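Local structure of vacuolar aminopeptidase 1 (Saccharomyces cerevisiae, 5JGF) at residues D[94-99]-D[237-242]; D[272-277]-D[458-463]. The protein removes N-terminal amino acids from peptides and proteins in the yeast vacuole as a zinc-dependent aminopeptidase, and is the major cargo of the cytoplasm-to-vacuole targeting pathway. All blocks are in the same frame, centred on the assembly; numbering follows the deposited sequence.

Contact 1: D[94-99]-D[237-242]; sequences ALTVKL and DLDLFD
Lys98 reaches two carboxylates of the neighbouring strand, Asp239 and Asp237. Its NZ lies 2.7 Å from Asp239 OD2 and uses the syn lone pair of that oxygen. The second salt bridge is longer, with NZ 3.1 Å from Asp237 OD1. That oxygen is met on its syn side, but NZ stands 28° out of the carboxylate plane. The lysine chain bends at chi2 (-75°), which brings CD to 3.1 Å from Asp239 OD2. The Lys98 and Asp239 side chains then lie side by side and point the same way. Two acids around one ammonium would probably favour its charged form. A water accepts from Lys98 NZ and donates to Asp237 OD2, which is also hydrogen-bonded to Tyr26 OH. Val383 of a neighbouring subunit packs on Asp237.

Thr96 crosses Asp239 at about a right angle, with its methyl CG2 3.7 Å from Asp239 OD1. Between the backbones, Leu240 N donates to Val97 O over 2.8 Å, and Leu99 N donates to Leu238 O. Val97 and Leu240 form the hydrogen-bonded pair, Lys98 and Asp239 the non-hydrogen-bonded one.

The face with Lys98 and Asp239 carries the charges, and the face with Val97 and Leu240 is apolar. The CB atoms of Val97 and Leu240 sit 4.0 Å apart. Leu240 CG is anti to its carbonyl carbon (chi1 -77°) and meets Leu99 CD1 at 4.0 Å, the two side chains crossing at about a right angle. Ile114 and Ile134, from the two flanking strands, touch both leucines. The Thr96 side chain is about 8 Å from that of the zinc ligand Glu299. Strands 112-119 and 132-140 flank this antiparallel pair in a six-stranded sheet, probably that of the M18 dimerisation domain.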
loop_
_atom_site.group_PDB
_atom_site.type_symbol
_atom_site.label_atom_id
_atom_site.label_comp_id
_atom_site.label_asym_id
_atom_site.label_seq_id
_atom_site.Cartn_x
_atom_site.Cartn_y
_atom_site.Cartn_z
ATOM N N ALA D 94 24.362 -30.458 -17.592
ATOM C CA ALA D 94 24.664 -29.288 -16.776
ATOM C C ALA D 94 23.848 -28.121 -17.306
ATOM O O ALA D 94 23.432 -28.127 -18.466
ATOM C CB ALA D 94 26.143 -28.958 -16.849
ATOM N N LEU D 95 23.606 -27.126 -16.461
ATOM C CA LEU D 95 22.850 -25.960 -16.900
ATOM C C LEU D 95 23.512 -25.405 -18.151
ATOM O O LEU D 95 24.739 -25.299 -18.222
ATOM C CB LEU D 95 22.821 -24.886 -15.809
ATOM C CG LEU D 95 21.529 -24.819 -14.989
ATOM C CD1 LEU D 95 21.302 -26.147 -14.275
ATOM C CD2 LEU D 95 21.617 -23.676 -13.982
ATOM N N THR D 96 22.700 -25.060 -19.143
ATOM C CA THR D 96 23.238 -24.527 -20.378
ATOM C C THR D 96 22.179 -23.725 -21.121
ATOM O O THR D 96 21.114 -23.423 -20.577
ATOM C CB THR D 96 23.778 -25.678 -21.279
ATOM O OG1 THR D 96 24.496 -25.128 -22.385
ATOM C CG2 THR D 96 22.635 -26.540 -21.806
ATOM N N VAL D 97 22.489 -23.367 -22.361
ATOM C CA VAL D 97 21.572 -22.611 -23.207
ATOM C C VAL D 97 21.455 -23.405 -24.503
ATOM O O VAL D 97 22.463 -23.783 -25.097
ATOM C CB VAL D 97 22.118 -21.190 -23.490
ATOM C CG1 VAL D 97 21.240 -20.479 -24.500
ATOM C CG2 VAL D 97 22.171 -20.395 -22.194
ATOM N N LYS D 98 20.224 -23.665 -24.928
ATOM C CA LYS D 98 19.971 -24.457 -26.131
ATOM C C LYS D 98 19.473 -23.628 -27.304
ATOM O O LYS D 98 18.610 -22.772 -27.134
ATOM C CB LYS D 98 18.909 -25.522 -25.832
ATOM C CG LYS D 98 19.293 -26.565 -24.799
ATOM C CD LYS D 98 20.271 -27.557 -25.395
ATOM C CE LYS D 98 20.472 -28.765 -24.495
ATOM N NZ LYS D 98 21.343 -29.767 -25.175
ATOM N N LEU D 99 20.007 -23.875 -28.497
ATOM C CA LEU D 99 19.501 -23.157 -29.658
ATOM C C LEU D 99 18.077 -23.668 -29.842
ATOM O O LEU D 99 17.806 -24.847 -29.617
ATOM C CB LEU D 99 20.314 -23.476 -30.916
ATOM C CG LEU D 99 21.388 -22.462 -31.303
ATOM C CD1 LEU D 99 22.505 -22.485 -30.270
ATOM C CD2 LEU D 99 21.928 -22.795 -32.684
ATOM N N ASP D 237 21.259 -30.430 -32.225
ATOM C CA ASP D 237 20.982 -30.174 -30.816
ATOM C C ASP D 237 22.262 -29.509 -30.325
ATOM O O ASP D 237 23.210 -30.186 -29.926
ATOM C CB ASP D 237 20.745 -31.499 -30.081
ATOM C CG ASP D 237 20.422 -31.311 -28.608
ATOM O OD1 ASP D 237 20.459 -30.161 -28.123
ATOM O OD2 ASP D 237 20.136 -32.325 -27.931
ATOM N N LEU D 238 22.288 -28.180 -30.377
ATOM C CA LEU D 238 23.468 -27.420 -29.976
ATOM C C LEU D 238 23.263 -26.579 -28.721
ATOM O O LEU D 238 22.163 -26.086 -28.466
ATOM C CB LEU D 238 23.906 -26.500 -31.123
ATOM C CG LEU D 238 24.110 -27.158 -32.495
ATOM C CD1 LEU D 238 24.565 -26.110 -33.510
ATOM C CD2 LEU D 238 25.138 -28.276 -32.381
ATOM N N ASP D 239 24.341 -26.429 -27.951
ATOM C CA ASP D 239 24.356 -25.642 -26.718
ATOM C C ASP D 239 25.228 -24.417 -26.940
ATOM O O ASP D 239 26.034 -24.368 -27.872
ATOM C CB ASP D 239 25.065 -26.363 -25.563
ATOM C CG ASP D 239 24.382 -27.624 -25.108
ATOM O OD1 ASP D 239 24.932 -28.233 -24.168
ATOM O OD2 ASP D 239 23.332 -28.006 -25.652
ATOM N N LEU D 240 25.067 -23.447 -26.048
ATOM C CA LEU D 240 25.915 -22.267 -26.010
ATOM C C LEU D 240 26.501 -22.452 -24.618
ATOM O O LEU D 240 25.768 -22.745 -23.669
ATOM C CB LEU D 240 25.115 -20.967 -26.077
ATOM C CG LEU D 240 24.589 -20.560 -27.450
ATOM C CD1 LEU D 240 24.098 -19.118 -27.361
ATOM C CD2 LEU D 240 25.698 -20.672 -28.504
ATOM N N PHE D 241 27.815 -22.307 -24.489
ATOM C CA PHE D 241 28.471 -22.512 -23.204
ATOM C C PHE D 241 29.683 -21.606 -23.046
ATOM O O PHE D 241 30.209 -21.088 -24.027
ATOM C CB PHE D 241 28.914 -23.972 -23.113
ATOM C CG PHE D 241 29.623 -24.451 -24.348
ATOM C CD1 PHE D 241 30.953 -24.109 -24.582
ATOM C CD2 PHE D 241 28.940 -25.187 -25.311
ATOM C CE1 PHE D 241 31.595 -24.493 -25.764
ATOM C CE2 PHE D 241 29.571 -25.577 -26.497
ATOM C CZ PHE D 241 30.901 -25.228 -26.723
ATOM N N ASP D 242 30.124 -21.432 -21.802
ATOM C CA ASP D 242 31.283 -20.594 -21.497
ATOM C C ASP D 242 32.546 -21.289 -22.007
ATOM O O ASP D 242 32.797 -22.447 -21.671
ATOM C CB ASP D 242 31.398 -20.392 -19.978
ATOM C CG ASP D 242 32.352 -19.271 -19.603
ATOM O OD1 ASP D 242 33.257 -18.951 -20.401
ATOM O OD2 ASP D 242 32.203 -18.714 -18.497
HETATM O O HOH W 1 18.853 -31.566 -25.720
HETATM O O HOH W 2 19.700 -26.916 -31.120
HETATM O O HOH W 3 19.312 -27.705 -28.912
#

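Contact 2: D[272-277]-D[458-463]; sequences IALICY and GFFKHW
Tyr277 and Phe460 meet between two helices; the shortest polar bond within either segment is Trp463 N to Phe459 O, 2.8 Å. Tyr277 N is likewise bonded to Ala273 O one turn earlier. The contact itself is apolar. Phe460 CB stands over the centre of the Tyr277 ring, 3.6 Å from the centroid and 10° off the ring normal, as a CH-pi contact. With CG anti to the backbone N (chi1 163°), Tyr277 CG sits next to Phe460 CB. The two rings are near parallel but slid apart, with centroids 5.5 Å apart, so they barely overlap. Tyr277 CE2 also lies 3.6 Å from Phe460 O. At the edge of the tyrosine ring, Lys461 CG comes to 3.9 Å from CD2.

Leu274 adds a second CH-pi contact. Its CD1 lies over one face of the Phe460 ring, offset toward the rim, and is 3.9 Å from CZ. Phe459 CD2 lies over the opposite face, so the Phe460 ring is sandwiched. Beneath the helices, Phe460 and Leu274 rest on Val292, and Tyr277 touches Ser290 and Ile74. An alanine in place of Tyr277 would probably leave Phe460 CB without the ring it packs on and open a gap beside Lys461. The axes of 272-277 and 458-463 are 9.6 Å apart and make an angle of 53°. The two helices pack together on the mixed sheet, over strands 69-76 and 289-295, as in the alpha/beta catalytic domain of M18 peptidases.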
loop_
_atom_site.group_PDB
_atom_site.type_symbol
_atom_site.label_atom_id
_atom_site.label_comp_id
_atom_site.label_asym_id
_atom_site.label_seq_id
_atom_site.Cartn_x
_atom_site.Cartn_y
_atom_site.Cartn_z
ATOM N N ILE D 272 36.721 -42.089 -13.187
ATOM C CA ILE D 272 38.155 -42.308 -13.046
ATOM C C ILE D 272 38.380 -43.355 -11.963
ATOM O O ILE D 272 39.233 -44.232 -12.098
ATOM C CB ILE D 272 38.892 -41.000 -12.677
ATOM C CG1 ILE D 272 38.808 -40.012 -13.845
ATOM C CG2 ILE D 272 40.348 -41.287 -12.335
ATOM C CD1 ILE D 272 39.427 -40.518 -15.135
ATOM N N ALA D 273 37.604 -43.273 -10.888
ATOM C CA ALA D 273 37.731 -44.239 -9.805
ATOM C C ALA D 273 37.411 -45.638 -10.326
ATOM O O ALA D 273 38.107 -46.604 -10.003
ATOM C CB ALA D 273 36.792 -43.878 -8.665
ATOM N N LEU D 274 36.358 -45.746 -11.133
ATOM C CA LEU D 274 35.961 -47.036 -11.691
ATOM C C LEU D 274 37.076 -47.618 -12.561
ATOM O O LEU D 274 37.382 -48.808 -12.478
ATOM C CB LEU D 274 34.690 -46.891 -12.535
ATOM C CG LEU D 274 34.221 -48.195 -13.194
ATOM C CD1 LEU D 274 33.699 -49.134 -12.119
ATOM C CD2 LEU D 274 33.138 -47.917 -14.226
ATOM N N ILE D 275 37.671 -46.774 -13.399
ATOM C CA ILE D 275 38.747 -47.201 -14.286
ATOM C C ILE D 275 39.981 -47.633 -13.499
ATOM O O ILE D 275 40.582 -48.666 -13.802
ATOM C CB ILE D 275 39.111 -46.074 -15.296
ATOM C CG1 ILE D 275 38.364 -46.302 -16.614
ATOM C CG2 ILE D 275 40.612 -46.048 -15.562
ATOM C CD1 ILE D 275 36.873 -46.428 -16.467
ATOM N N CYS D 276 40.357 -46.850 -12.492
ATOM C CA CYS D 276 41.511 -47.184 -11.663
ATOM C C CYS D 276 41.261 -48.508 -10.962
ATOM O O CYS D 276 42.156 -49.343 -10.845
ATOM C CB CYS D 276 41.756 -46.099 -10.611
ATOM S SG CYS D 276 42.371 -44.542 -11.275
ATOM N N TYR D 277 40.033 -48.688 -10.489
ATOM C CA TYR D 277 39.639 -49.904 -9.797
ATOM C C TYR D 277 39.631 -51.099 -10.746
ATOM O O TYR D 277 40.121 -52.180 -10.408
ATOM C CB TYR D 277 38.253 -49.707 -9.171
ATOM C CG TYR D 277 37.550 -50.983 -8.766
ATOM C CD1 TYR D 277 36.526 -51.513 -9.550
ATOM C CD2 TYR D 277 37.902 -51.659 -7.596
ATOM C CE1 TYR D 277 35.867 -52.684 -9.179
ATOM C CE2 TYR D 277 37.252 -52.828 -7.218
ATOM C CZ TYR D 277 36.237 -53.335 -8.014
ATOM O OH TYR D 277 35.594 -54.495 -7.645
ATOM N N GLY D 458 37.892 -46.286 -3.088
ATOM C CA GLY D 458 37.765 -47.041 -1.854
ATOM C C GLY D 458 36.406 -47.708 -1.750
ATOM O O GLY D 458 36.276 -48.798 -1.183
ATOM N N PHE D 459 35.382 -47.053 -2.292
ATOM C CA PHE D 459 34.032 -47.603 -2.271
ATOM C C PHE D 459 33.961 -48.910 -3.060
ATOM O O PHE D 459 33.463 -49.919 -2.560
ATOM C CB PHE D 459 33.032 -46.609 -2.871
ATOM C CG PHE D 459 31.686 -47.214 -3.172
ATOM C CD1 PHE D 459 30.803 -47.530 -2.145
ATOM C CD2 PHE D 459 31.310 -47.488 -4.485
ATOM C CE1 PHE D 459 29.561 -48.109 -2.422
ATOM C CE2 PHE D 459 30.075 -48.067 -4.773
ATOM C CZ PHE D 459 29.197 -48.377 -3.740
ATOM N N PHE D 460 34.450 -48.893 -4.296
ATOM C CA PHE D 460 34.407 -50.098 -5.118
ATOM C C PHE D 460 35.222 -51.234 -4.507
ATOM O O PHE D 460 34.822 -52.397 -4.559
ATOM C CB PHE D 460 34.895 -49.800 -6.538
ATOM C CG PHE D 460 33.905 -49.026 -7.364
ATOM C CD1 PHE D 460 32.604 -49.492 -7.527
ATOM C CD2 PHE D 460 34.273 -47.838 -7.990
ATOM C CE1 PHE D 460 31.684 -48.793 -8.301
ATOM C CE2 PHE D 460 33.358 -47.130 -8.769
ATOM C CZ PHE D 460 32.062 -47.610 -8.924
ATOM N N LYS D 461 36.356 -50.892 -3.913
ATOM C CA LYS D 461 37.208 -51.901 -3.301
ATOM C C LYS D 461 36.638 -52.525 -2.034
ATOM O O LYS D 461 36.693 -53.744 -1.860
ATOM C CB LYS D 461 38.573 -51.306 -2.952
ATOM C CG LYS D 461 39.487 -51.019 -4.119
ATOM C CD LYS D 461 40.771 -50.377 -3.612
ATOM C CE LYS D 461 41.777 -50.164 -4.725
ATOM N NZ LYS D 461 42.983 -49.434 -4.238
ATOM N N HIS D 462 36.066 -51.701 -1.159
ATOM C CA HIS D 462 35.591 -52.199 0.126
ATOM C C HIS D 462 34.114 -52.147 0.522
ATOM O O HIS D 462 33.774 -52.592 1.616
ATOM C CB HIS D 462 36.401 -51.511 1.229
ATOM C CG HIS D 462 37.875 -51.475 0.963
ATOM N ND1 HIS D 462 38.585 -50.297 0.875
ATOM C CD2 HIS D 462 38.770 -52.470 0.763
ATOM C CE1 HIS D 462 39.855 -50.568 0.633
ATOM N NE2 HIS D 462 39.995 -51.880 0.560
ATOM N N TRP D 463 33.229 -51.630 -0.324
ATOM C CA TRP D 463 31.827 -51.550 0.090
ATOM C C TRP D 463 31.196 -52.897 0.441
ATOM O O TRP D 463 30.441 -52.998 1.408
ATOM C CB TRP D 463 30.967 -50.856 -0.974
ATOM C CG TRP D 463 30.512 -51.755 -2.080
ATOM C CD1 TRP D 463 31.162 -52.012 -3.252
ATOM C CD2 TRP D 463 29.321 -52.547 -2.099
ATOM N NE1 TRP D 463 30.448 -52.917 -4.000
ATOM C CE2 TRP D 463 29.316 -53.264 -3.314
ATOM C CE3 TRP D 463 28.257 -52.724 -1.202
ATOM C CZ2 TRP D 463 28.283 -54.146 -3.661
ATOM C CZ3 TRP D 463 27.231 -53.601 -1.547
ATOM C CH2 TRP D 463 27.255 -54.301 -2.768
#

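Overall arrangement
Contact 1 closes before contact 2 opens along the chain, so they are in series. Their centres are 32 Å apart, on opposite sides of the chain's centre, and the nearest atoms are about 17 Å apart. They share no strand or helix. Contact 1 joins strands 96-99 and 233-242 of the six-stranded antiparallel sheet. Contact 2 joins helices 261-278 and 448-468, which pack on the nine-stranded mixed sheet. Zinc ligands lie on neighbouring elements: His91 ends the strand before 96-99, and Asp262 lies at the start of helix 261-278. The contacts thus belong to two parts of one subunit, probably its dimerisation and catalytic domains.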